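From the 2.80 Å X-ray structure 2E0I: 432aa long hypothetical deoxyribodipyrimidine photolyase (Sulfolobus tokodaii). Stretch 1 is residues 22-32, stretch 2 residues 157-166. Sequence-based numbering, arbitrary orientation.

Stretch 1 (22-32) ALSECDRVIPV
Stretch 2 (157-166) TMEGSFDVTD

Stretch 1 enters as the last turn of a helix, residues 22-25, which closes with a backbone hydrogen bond of 3.1 Å from Cys26 N to Ala22 O. Cys26 is the first residue to leave helical values (phi/psi -117/166), Asp27 turns the chain at -78/-50, and residues 28-32 run on as a strand, from -124/146 at Arg28 and -130/124 at Val29 to -96/114 at Ile30 and -75/120 at Pro31. Stretch 2 contains no regular helix or strand, yet it is largely extended: Ser161 lies at -135/125, Phe162 at -95/123 and Asp163 at -106/178, while Gly160 is opened out to -168/-153.

The two chains run in the same direction where they meet. CA atoms pair as Arg28 with Ser161 (5.0 Å), Val29 with Phe162 (4.8 Å) and Ile30 with Asp163 (4.8 Å), and a single beta bridge joins Val29 to Phe162. Both polar backbone atoms of Val29 are used: Val29 N donates to Ser161 O (2.8 Å, 144° at the hydrogen), and Val29 O accepts from Asp163 N (2.8 Å, 157°). Val29 thus reaches the residues flanking Phe162, the pattern expected of a parallel bridge. Two CA-H...O contacts support it, Arg28 CA to Ser161 O at 3.5 Å and Phe162 CA to Val29 O at 3.2 Å.

Farther back, the helix end packs against Gly160, whose CA lies 4.5 Å from Leu23 CA and 3.7 Å from Leu23 O. The absence of a side chain matters here, because an ideal CB would stand 2.6 Å from Leu23 CD2 and clash. Leu23, buried and pointing toward stretch 2, adopts chi1 m (-74°) and chi2 t (168°). Its CD2 lies over one face of the Phe162 ring, 4.1 Å from the centroid and 15° off the normal, in a CH-pi contact; its CD1 approaches Phe162 CZ at 4.0 Å and Met158 O at 3.6 Å. Phe162 (chi1 -76°, chi2 -76°) receives Pro31 at its edge, with Pro31 CD 3.9 Å from Phe162 CD1. Val29, chi1 t, adds a looser apolar contact, CG1 to Phe162 CE1 at 4.5 Å. The flat ring can therefore serve helix and strand together.

Asp163 points toward stretch 1 with chi1 t (-169°), and its OD1 forms a salt bridge with Arg28 NH2 at 3.0 Å. The oxygen sits over a face of the guanidinium, well out of its plane, so the attraction is between charges and no N-H points at it. Arg28 reaches this position with chi1 m, chi2 t and chi3 p (78°), and its exposed setting suits a charged group. Ile30, chi1 m and chi2 t, starts sideways but brings its end nearer: CG1 lies 4.0 Å from Asp163 CB and CD1 3.3 Å from Thr165 OG1. Pro31 CD also rests 3.3 Å from Asp163 O; as proline it has no amide hydrogen to donate. Altogether the stretches bury 727 Å², both sides summed.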

# COMPACT_ATOMS: atom_id res chain seq x y z
N ALA A 22 2.14 -20.96 15.76
CA ALA A 22 3.49 -21.49 15.83
C ALA A 22 3.97 -21.60 17.27
O ALA A 22 4.50 -22.62 17.69
CB ALA A 22 4.44 -20.59 15.04
N LEU A 23 3.76 -20.53 18.04
CA LEU A 23 4.19 -20.50 19.43
C LEU A 23 3.50 -21.51 20.34
O LEU A 23 4.10 -22.04 21.27
CB LEU A 23 4.00 -19.08 19.99
CG LEU A 23 5.02 -18.05 19.50
CD1 LEU A 23 4.56 -16.65 19.86
CD2 LEU A 23 6.39 -18.36 20.09
N SER A 24 2.24 -21.78 20.06
CA SER A 24 1.49 -22.71 20.88
C SER A 24 1.61 -24.16 20.42
O SER A 24 1.45 -25.08 21.23
CB SER A 24 0.02 -22.29 20.92
OG SER A 24 -0.58 -22.44 19.65
N GLU A 25 1.92 -24.37 19.15
CA GLU A 25 2.04 -25.73 18.63
C GLU A 25 3.44 -26.35 18.67
O GLU A 25 3.56 -27.56 18.64
CB GLU A 25 1.49 -25.81 17.20
CG GLU A 25 -0.00 -25.53 17.07
CD GLU A 25 -0.53 -25.72 15.64
OE1 GLU A 25 -1.75 -25.50 15.41
OE2 GLU A 25 0.27 -26.10 14.75
N CYS A 26 4.49 -25.53 18.72
CA CYS A 26 5.85 -26.09 18.78
C CYS A 26 6.54 -25.70 20.08
O CYS A 26 6.08 -24.81 20.79
CB CYS A 26 6.72 -25.60 17.60
SG CYS A 26 5.89 -25.43 15.98
N ASP A 27 7.65 -26.36 20.37
CA ASP A 27 8.40 -26.08 21.58
C ASP A 27 9.23 -24.83 21.42
O ASP A 27 9.21 -23.93 22.27
CB ASP A 27 9.32 -27.26 21.92
CG ASP A 27 8.55 -28.54 22.16
OD1 ASP A 27 7.61 -28.53 23.00
OD2 ASP A 27 8.88 -29.57 21.51
N ARG A 28 9.98 -24.77 20.33
CA ARG A 28 10.81 -23.61 20.05
C ARG A 28 10.42 -23.06 18.67
O ARG A 28 10.04 -23.80 17.76
CB ARG A 28 12.30 -24.01 20.07
CG ARG A 28 12.63 -25.03 21.15
CD ARG A 28 14.10 -25.42 21.18
NE ARG A 28 14.95 -24.40 21.83
CZ ARG A 28 16.26 -24.53 22.06
NH1 ARG A 28 16.90 -25.65 21.71
NH2 ARG A 28 16.94 -23.54 22.65
N VAL A 29 10.49 -21.74 18.52
CA VAL A 29 10.16 -21.12 17.26
C VAL A 29 11.27 -20.16 16.84
O VAL A 29 11.64 -19.24 17.59
CB VAL A 29 8.84 -20.34 17.35
CG1 VAL A 29 8.64 -19.50 16.10
CG2 VAL A 29 7.69 -21.29 17.53
N ILE A 30 11.81 -20.37 15.65
CA ILE A 30 12.86 -19.50 15.16
C ILE A 30 12.25 -18.43 14.25
O ILE A 30 11.71 -18.74 13.18
CB ILE A 30 13.92 -20.30 14.37
CG1 ILE A 30 14.53 -21.37 15.28
CG2 ILE A 30 15.00 -19.37 13.87
CD1 ILE A 30 15.59 -22.20 14.63
N PRO A 31 12.31 -17.16 14.67
CA PRO A 31 11.76 -16.05 13.87
C PRO A 31 12.67 -15.75 12.69
O PRO A 31 13.83 -15.39 12.85
CB PRO A 31 11.68 -14.91 14.88
CG PRO A 31 12.87 -15.18 15.77
CD PRO A 31 12.86 -16.68 15.95
N VAL A 32 12.11 -15.87 11.49
CA VAL A 32 12.88 -15.66 10.28
C VAL A 32 12.34 -14.61 9.33
O VAL A 32 11.13 -14.41 9.24
CB VAL A 32 12.98 -17.00 9.49
CG1 VAL A 32 13.38 -16.76 8.04
CG2 VAL A 32 13.96 -17.93 10.16
N THR A 157 -2.53 -12.88 21.77
CA THR A 157 -1.15 -13.30 21.60
C THR A 157 -0.90 -14.54 22.44
O THR A 157 -1.25 -14.58 23.61
CB THR A 157 -0.16 -12.18 22.04
OG1 THR A 157 -0.42 -11.00 21.28
CG2 THR A 157 1.28 -12.61 21.81
N MET A 158 -0.29 -15.54 21.83
CA MET A 158 0.03 -16.76 22.55
C MET A 158 1.43 -16.66 23.11
O MET A 158 2.27 -15.94 22.57
CB MET A 158 -0.09 -17.96 21.62
CG MET A 158 -1.37 -18.79 21.83
SD MET A 158 -2.92 -17.85 21.68
CE MET A 158 -3.30 -17.48 23.45
N GLU A 159 1.68 -17.37 24.21
CA GLU A 159 3.00 -17.39 24.83
C GLU A 159 3.72 -18.61 24.25
O GLU A 159 3.07 -19.60 23.88
CB GLU A 159 2.87 -17.47 26.36
CG GLU A 159 2.48 -16.14 27.04
CD GLU A 159 2.22 -16.26 28.56
OE1 GLU A 159 2.02 -15.21 29.24
OE2 GLU A 159 2.20 -17.40 29.07
N GLY A 160 5.04 -18.53 24.13
CA GLY A 160 5.82 -19.64 23.58
C GLY A 160 7.30 -19.43 23.82
O GLY A 160 7.69 -18.75 24.78
N SER A 161 8.15 -20.00 22.97
CA SER A 161 9.59 -19.84 23.13
C SER A 161 10.28 -19.53 21.82
O SER A 161 10.17 -20.27 20.85
CB SER A 161 10.22 -21.10 23.73
OG SER A 161 10.06 -21.14 25.14
N PHE A 162 11.02 -18.42 21.80
CA PHE A 162 11.74 -18.04 20.60
C PHE A 162 13.18 -18.54 20.64
O PHE A 162 13.94 -18.24 21.57
CB PHE A 162 11.73 -16.52 20.45
CG PHE A 162 10.43 -15.96 19.97
CD1 PHE A 162 10.05 -16.08 18.63
CD2 PHE A 162 9.58 -15.29 20.84
CE1 PHE A 162 8.86 -15.54 18.17
CE2 PHE A 162 8.38 -14.75 20.39
CZ PHE A 162 8.02 -14.87 19.05
N ASP A 163 13.56 -19.31 19.63
CA ASP A 163 14.92 -19.82 19.52
C ASP A 163 15.70 -19.05 18.43
O ASP A 163 15.15 -18.17 17.77
CB ASP A 163 14.90 -21.32 19.22
CG ASP A 163 16.26 -21.96 19.35
OD1 ASP A 163 17.00 -21.60 20.31
OD2 ASP A 163 16.59 -22.84 18.52
N VAL A 164 16.97 -19.39 18.25
CA VAL A 164 17.80 -18.71 17.27
C VAL A 164 18.66 -19.69 16.49
O VAL A 164 18.84 -20.83 16.91
CB VAL A 164 18.74 -17.70 17.97
CG1 VAL A 164 19.75 -17.13 17.00
CG2 VAL A 164 17.91 -16.59 18.60
N THR A 165 19.16 -19.26 15.34
CA THR A 165 20.03 -20.08 14.53
C THR A 165 21.31 -19.30 14.40
O THR A 165 21.33 -18.24 13.79
CB THR A 165 19.48 -20.31 13.12
OG1 THR A 165 18.33 -21.16 13.19
CG2 THR A 165 20.53 -20.97 12.24
N ASP A 166 22.38 -19.82 14.99
CA ASP A 166 23.66 -19.14 14.95
C ASP A 166 24.14 -18.80 13.54
O ASP A 166 24.67 -17.72 13.32
CB ASP A 166 24.71 -19.96 15.68
CG ASP A 166 24.57 -19.88 17.19
OD1 ASP A 166 25.43 -20.45 17.90
OD2 ASP A 166 23.60 -19.24 17.66